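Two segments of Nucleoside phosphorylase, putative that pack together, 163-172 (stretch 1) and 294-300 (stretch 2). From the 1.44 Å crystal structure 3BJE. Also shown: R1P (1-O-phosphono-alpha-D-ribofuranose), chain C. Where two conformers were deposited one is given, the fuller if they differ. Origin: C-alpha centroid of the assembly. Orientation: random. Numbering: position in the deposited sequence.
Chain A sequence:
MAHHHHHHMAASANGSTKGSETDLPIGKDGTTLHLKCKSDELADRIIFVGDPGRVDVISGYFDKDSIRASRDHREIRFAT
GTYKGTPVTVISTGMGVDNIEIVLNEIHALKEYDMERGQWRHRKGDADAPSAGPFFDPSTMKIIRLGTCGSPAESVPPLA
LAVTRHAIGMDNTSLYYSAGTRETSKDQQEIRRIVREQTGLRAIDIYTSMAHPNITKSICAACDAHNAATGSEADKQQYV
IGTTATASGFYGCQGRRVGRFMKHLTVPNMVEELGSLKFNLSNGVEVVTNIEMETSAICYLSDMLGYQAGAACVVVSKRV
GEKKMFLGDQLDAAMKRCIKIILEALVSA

Stretch 1 (163-172) VTRHAIGMDN
Stretch 2, residues 294-300: ETSAICY

Stretch 1 enters in a β-strand that begins earlier in the chain, with Val 163 and Thr 164 extended (phi/psi -98/128 and -78/128), and then turns a corner at Arg 165 and His 166. Arg 165, at -102/-83, breaks the extended path, and the chain runs on, His 166 at -89/163, through the extended residues Ala 167, Ile 168 and Gly 169 (-134/143, -108/122 and -88/102). Met 170 (-86/-17) ends the extended run, and Asp 171 (-72/-179) and Asn 172 (-125/13) continue as loop. In stretch 2, Glu 294 (-130/-24) is the N-cap, and the helix runs from Thr 295 through Tyr 300 and beyond, with phi between -52 and -72° and psi between -36 and -51°. Its start carries the i to i-4 backbone hydrogen bonds from Ile 298 N to Glu 294 O (3.3 Å), Cys 299 N to Thr 295 O (2.9 Å) and Tyr 300 N to Ser 296 O (2.9 Å).

The strand 167-169 crosses the helix steeply, at a signed angle of -108°, and their axes approach to 7.5 Å. The register is set by Gly 169 and Ser 296, whose CA atoms lie 5.0 Å apart. Glycine suits this close approach: Gly 169 CA rests 3.6 Å from Ser 296 CB, and an ideal CB on the glycine would lie 3.5 Å from that same Ser 296 CB and be crowded by Asp 171 OD1 at 3.2 Å.

Ser 296 is the centre of the contact, with the largest area covered by the other stretch. Its chi1 is p (56°), which places OG 2.7 Å from Asp 171 OD1, to which it donates a hydrogen bond. Asp 171 points its CA-to-CB bond toward the helix, and its own p rotamer (62°, chi2 -70°) brings the carboxylate to the hydroxyl. A negatively charged acceptor suits a buried serine donor, and this is the one hydrogen bond joining the stretches.

The remaining contacts depend on shape. Ala 167 points toward the helix and sets its CB 4.0 Å from Ser 296 CA; a methyl fills this space beside the backbone. Alternation along the strand turns Ile 168 away (m, chi2 t), so its side chain stays clear of stretch 2, although Ile 168 O lies 3.9 Å from Ser 296 CB.

Before the corner, Thr 164 (m) points toward the helix. Thr 164 OG1, hydrogen-bonded elsewhere in the structure, lies 3.5 Å from Thr 295 CG2 (Thr 295 is m), while Thr 164 CG2 lies 4.4 Å from Cys 299 SG (Cys 299 is m). Thr 295 and Cys 299 are four residues apart, about one helical turn, and thus present side chains on the same face. Branched threonine and compact cysteine fill this buried space with modest bulk.

Glu 294 points away from stretch 1, with chi1 m and chi2 near 95°. Its carboxylate binds the ribose of R1P: R1P O2 donates to Glu 294 OE1 at 2.6 Å, though the position of OE1 is less certain, and R1P O3 donates to Glu 294 OE2 at a very short 2.5 Å, a pairing of sugar hydroxyls with a carboxylate fitting for a nucleoside phosphorylase.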

ATOM      1  N   VAL A 163       6.549  -6.391  20.038  1.00 17.23           N
ATOM      2  CA  VAL A 163       6.183  -7.705  19.541  1.00 17.20           C
ATOM      3  C   VAL A 163       4.664  -7.808  19.546  1.00 15.85           C
ATOM      4  O   VAL A 163       4.030  -7.524  20.555  1.00 17.80           O
ATOM      5  CB  VAL A 163       6.795  -8.799  20.446  1.00 17.64           C
ATOM      6  CG1 VAL A 163       6.466 -10.200  19.920  1.00 18.73           C
ATOM      7  CG2 VAL A 163       8.284  -8.598  20.551  1.00 15.22           C
ATOM      8  N   THR A 164       4.092  -8.198  18.407  1.00 17.54           N
ATOM      9  CA  THR A 164       2.646  -8.276  18.250  1.00 16.57           C
ATOM     10  C   THR A 164       2.069  -9.521  18.905  1.00 16.47           C
ATOM     11  O   THR A 164       2.594 -10.621  18.690  1.00 16.58           O
ATOM     12  CB  THR A 164       2.267  -8.334  16.753  1.00 15.63           C
ATOM     13  OG1 THR A 164       2.720  -7.136  16.109  1.00 16.87           O
ATOM     14  CG2 THR A 164       0.743  -8.492  16.560  1.00 15.86           C
ATOM     15  N   ARG A 165       1.052  -9.333  19.757  1.00 17.15           N
ATOM     16  CA  ARG A 165       0.165 -10.424  20.140  0.50 14.62           C
ATOM     17  C   ARG A 165      -1.119 -10.243  19.329  1.00 15.44           C
ATOM     18  O   ARG A 165      -1.253 -10.834  18.287  1.00 17.20           O
ATOM     19  CB  ARG A 165      -0.089 -10.489  21.650  0.50 14.12           C
ATOM     20  CG  ARG A 165      -0.796 -11.772  22.036  0.50 14.43           C
ATOM     21  CD  ARG A 165      -1.094 -11.882  23.516  0.50 15.30           C
ATOM     22  NE  ARG A 165       0.083 -12.067  24.372  0.50 15.83           N
ATOM     23  CZ  ARG A 165       0.523 -11.178  25.270  0.50 15.99           C
ATOM     24  NH1 ARG A 165      -0.073 -10.004  25.430  0.50 16.09           N
ATOM     25  NH2 ARG A 165       1.584 -11.462  26.018  0.50 18.06           N
ATOM     26  N   HIS A 166      -2.044  -9.385  19.769  1.00 15.23           N
ATOM     27  CA  HIS A 166      -3.247  -9.100  18.976  1.00 14.27           C
ATOM     28  C   HIS A 166      -2.999  -7.944  18.024  1.00 14.06           C
ATOM     29  O   HIS A 166      -2.031  -7.204  18.166  1.00 16.08           O
ATOM     30  CB  HIS A 166      -4.437  -8.793  19.898  1.00 14.41           C
ATOM     31  CG  HIS A 166      -4.793  -9.935  20.802  1.00 14.08           C
ATOM     32  ND1 HIS A 166      -4.286 -10.053  22.077  1.00 15.95           N
ATOM     33  CD2 HIS A 166      -5.578 -11.026  20.608  1.00 18.35           C
ATOM     34  CE1 HIS A 166      -4.749 -11.160  22.635  1.00 15.34           C
ATOM     35  NE2 HIS A 166      -5.549 -11.763  21.771  1.00 16.31           N
ATOM     36  N   ALA A 167      -3.867  -7.831  17.026  1.00 15.00           N
ATOM     37  CA  ALA A 167      -3.781  -6.768  16.035  1.00 16.42           C
ATOM     38  C   ALA A 167      -5.153  -6.139  15.817  1.00 16.95           C
ATOM     39  O   ALA A 167      -6.168  -6.824  15.824  1.00 14.30           O
ATOM     40  CB  ALA A 167      -3.289  -7.329  14.721  1.00 15.68           C
ATOM     41  N   ILE A 168      -5.152  -4.823  15.615  1.00 15.05           N
ATOM     42  CA  ILE A 168      -6.323  -4.083  15.158  1.00 15.00           C
ATOM     43  C   ILE A 168      -6.086  -3.656  13.725  1.00 15.47           C
ATOM     44  O   ILE A 168      -5.096  -2.983  13.431  1.00 14.99           O
ATOM     45  CB  ILE A 168      -6.557  -2.825  15.991  1.00 15.11           C
ATOM     46  CG1 ILE A 168      -6.777  -3.178  17.469  1.00 17.21           C
ATOM     47  CG2 ILE A 168      -7.773  -2.034  15.458  1.00 16.44           C
ATOM     48  CD1 ILE A 168      -6.373  -2.056  18.417  1.00 18.14           C
ATOM     49  N   GLY A 169      -6.979  -4.073  12.825  1.00 14.76           N
ATOM     50  CA  GLY A 169      -6.971  -3.626  11.441  1.00 15.23           C
ATOM     51  C   GLY A 169      -7.780  -2.363  11.309  1.00 15.43           C
ATOM     52  O   GLY A 169      -8.998  -2.405  11.311  1.00 15.73           O
ATOM     53  N   MET A 170      -7.095  -1.228  11.214  1.00 14.56           N
ATOM     54  CA  MET A 170      -7.747   0.039  10.883  1.00 13.62           C
ATOM     55  C   MET A 170      -7.856   0.223   9.359  1.00 13.47           C
ATOM     56  O   MET A 170      -8.568   1.098   8.881  1.00 13.67           O
ATOM     57  CB  MET A 170      -6.996   1.206  11.509  1.00 14.93           C
ATOM     58  CG  MET A 170      -6.754   1.030  13.010  1.00 15.20           C
ATOM     59  SD  MET A 170      -6.019   2.463  13.820  1.00 15.51           S
ATOM     60  CE  MET A 170      -4.424   2.521  12.972  1.00 17.14           C
ATOM     61  N   ASP A 171      -7.070  -0.559   8.633  1.00 14.71           N
ATOM     62  CA  ASP A 171      -7.164  -0.690   7.202  1.00 13.57           C
ATOM     63  C   ASP A 171      -8.431  -1.482   6.864  1.00 13.54           C
ATOM     64  O   ASP A 171      -9.165  -1.908   7.769  1.00 15.68           O
ATOM     65  CB  ASP A 171      -5.951  -1.462   6.718  1.00 12.90           C
ATOM     66  CG  ASP A 171      -5.911  -2.865   7.300  1.00 15.46           C
ATOM     67  OD1 ASP A 171      -5.678  -3.027   8.530  1.00 14.70           O
ATOM     68  OD2 ASP A 171      -6.179  -3.821   6.526  1.00 16.48           O
ATOM     69  N   ASN A 172      -8.679  -1.719   5.566  1.00 12.78           N
ATOM     70  CA  ASN A 172      -9.825  -2.541   5.147  1.00 13.32           C
ATOM     71  C   ASN A 172      -9.484  -3.725   4.253  1.00 14.38           C
ATOM     72  O   ASN A 172     -10.361  -4.384   3.725  1.00 14.74           O
ATOM     73  CB  ASN A 172     -10.958  -1.703   4.524  1.00 13.92           C
ATOM     74  CG  ASN A 172     -10.810  -1.464   3.027  1.00 13.03           C
ATOM     75  OD1 ASN A 172      -9.721  -1.612   2.473  1.00 13.99           O
ATOM     76  ND2 ASN A 172     -11.920  -1.048   2.369  1.00 12.99           N
ATOM     77  N   GLU A 294       1.411  -2.841   8.207  1.00 17.82           N
ATOM     78  CA  GLU A 294       1.331  -4.192   7.610  1.00 17.27           C
ATOM     79  C   GLU A 294       0.761  -5.323   8.466  1.00 17.76           C
ATOM     80  O   GLU A 294       0.270  -6.312   7.924  1.00 19.79           O
ATOM     81  CB  GLU A 294       2.730  -4.618   7.128  1.00 20.23           C
ATOM     82  CG  GLU A 294       3.253  -3.791   5.944  1.00 20.25           C
ATOM     83  CD  GLU A 294       4.141  -2.615   6.343  1.00 21.62           C
ATOM     84  OE1 GLU A 294       4.857  -2.698   7.352  1.00 29.02           O
ATOM     85  OE2 GLU A 294       4.148  -1.566   5.629  1.00 19.90           O
ATOM     86  N   THR A 295       0.827  -5.193   9.784  1.00 18.07           N
ATOM     87  CA  THR A 295       0.711  -6.365  10.648  1.00 16.99           C
ATOM     88  C   THR A 295      -0.679  -6.992  10.666  1.00 17.60           C
ATOM     89  O   THR A 295      -0.802  -8.209  10.670  1.00 19.52           O
ATOM     90  CB  THR A 295       1.219  -6.023  12.073  1.00 17.37           C
ATOM     91  OG1 THR A 295       2.626  -5.813  12.000  1.00 19.88           O
ATOM     92  CG2 THR A 295       0.951  -7.157  13.061  1.00 19.30           C
ATOM     93  N   SER A 296      -1.732  -6.174  10.699  1.00 17.31           N
ATOM     94  CA  SER A 296      -3.091  -6.701  10.752  1.00 17.18           C
ATOM     95  C   SER A 296      -3.341  -7.723   9.638  1.00 18.21           C
ATOM     96  O   SER A 296      -3.820  -8.830   9.916  1.00 18.52           O
ATOM     97  CB  SER A 296      -4.110  -5.569  10.621  1.00 19.24           C
ATOM     98  OG  SER A 296      -3.888  -4.835   9.428  1.00 17.60           O
ATOM     99  N   ALA A 297      -3.005  -7.374   8.388  1.00 17.13           N
ATOM    100  CA  ALA A 297      -3.256  -8.270   7.234  1.00 16.72           C
ATOM    101  C   ALA A 297      -2.310  -9.473   7.243  1.00 17.29           C
ATOM    102  O   ALA A 297      -2.676 -10.575   6.835  1.00 18.16           O
ATOM    103  CB  ALA A 297      -3.125  -7.520   5.896  1.00 19.55           C
ATOM    104  N   ILE A 298      -1.075  -9.276   7.670  1.00 18.67           N
ATOM    105  CA  ILE A 298      -0.171 -10.411   7.808  1.00 15.90           C
ATOM    106  C   ILE A 298      -0.788 -11.436   8.720  1.00 16.71           C
ATOM    107  O   ILE A 298      -0.802 -12.628   8.419  1.00 17.47           O
ATOM    108  CB  ILE A 298       1.185  -9.980   8.403  1.00 16.55           C
ATOM    109  CG1 ILE A 298       1.962  -9.180   7.379  1.00 17.61           C
ATOM    110  CG2 ILE A 298       2.009 -11.189   8.872  1.00 20.02           C
ATOM    111  CD1 ILE A 298       3.204  -8.504   7.973  1.00 17.54           C
ATOM    112  N   CYS A 299      -1.242 -10.989   9.894  1.00 18.69           N
ATOM    113  CA  CYS A 299      -1.839 -11.904  10.856  1.00 17.50           C
ATOM    114  C   CYS A 299      -3.131 -12.554  10.331  1.00 15.59           C
ATOM    115  O   CYS A 299      -3.340 -13.764  10.447  1.00 16.54           O
ATOM    116  CB  CYS A 299      -2.099 -11.179  12.171  1.00 18.22           C
ATOM    117  SG  CYS A 299      -0.572 -10.784  13.062  1.00 20.02           S
ATOM    118  N   TYR A 300      -4.018 -11.730   9.802  1.00 16.71           N
ATOM    119  CA  TYR A 300      -5.324 -12.218   9.356  1.00 16.80           C
ATOM    120  C   TYR A 300      -5.239 -13.180   8.179  1.00 17.45           C
ATOM    121  O   TYR A 300      -5.833 -14.264   8.198  1.00 17.52           O
ATOM    122  CB  TYR A 300      -6.237 -11.046   8.997  1.00 18.53           C
ATOM    123  CG  TYR A 300      -7.646 -11.490   8.668  1.00 17.50           C
ATOM    124  CD1 TYR A 300      -8.638 -11.538   9.638  1.00 18.44           C
ATOM    125  CD2 TYR A 300      -7.976 -11.892   7.382  1.00 18.29           C
ATOM    126  CE1 TYR A 300      -9.920 -11.977   9.327  1.00 19.25           C
ATOM    127  CE2 TYR A 300      -9.255 -12.323   7.053  1.00 17.07           C
ATOM    128  CZ  TYR A 300     -10.223 -12.376   8.038  1.00 20.32           C
ATOM    129  OH  TYR A 300     -11.493 -12.805   7.739  1.00 21.02           O
TER
HETATM  130  C5  R1P C 401       6.385   3.578   6.841  1.00 22.94           C
HETATM  131  O5  R1P C 401       7.502   4.457   7.040  1.00 20.82           O
HETATM  132  C4  R1P C 401       6.848   2.135   6.766  1.00 21.45           C
HETATM  133  O4  R1P C 401       7.699   1.794   7.874  1.00 28.06           O
HETATM  134  C1  R1P C 401       7.142   0.710   8.625  1.00 27.13           C
HETATM  135  C2  R1P C 401       5.641   0.780   8.294  1.00 24.34           C
HETATM  136  O2  R1P C 401       4.848  -0.388   8.611  1.00 19.17           O
HETATM  137  C3  R1P C 401       5.684   1.160   6.812  1.00 21.59           C
HETATM  138  O3  R1P C 401       5.989   0.041   5.964  1.00 20.92           O
HETATM  139  O1  R1P C 401       7.776  -0.583   8.350  1.00 24.69           O
HETATM  140  P   R1P C 401       9.091  -0.899   7.463  1.00 24.37           P
HETATM  141  O1P R1P C 401       8.580  -0.473   6.079  1.00 24.46           O
HETATM  142  O2P R1P C 401       9.279  -2.398   7.613  1.00 25.15           O
HETATM  143  O3P R1P C 401      10.233  -0.053   7.925  1.00 25.49           O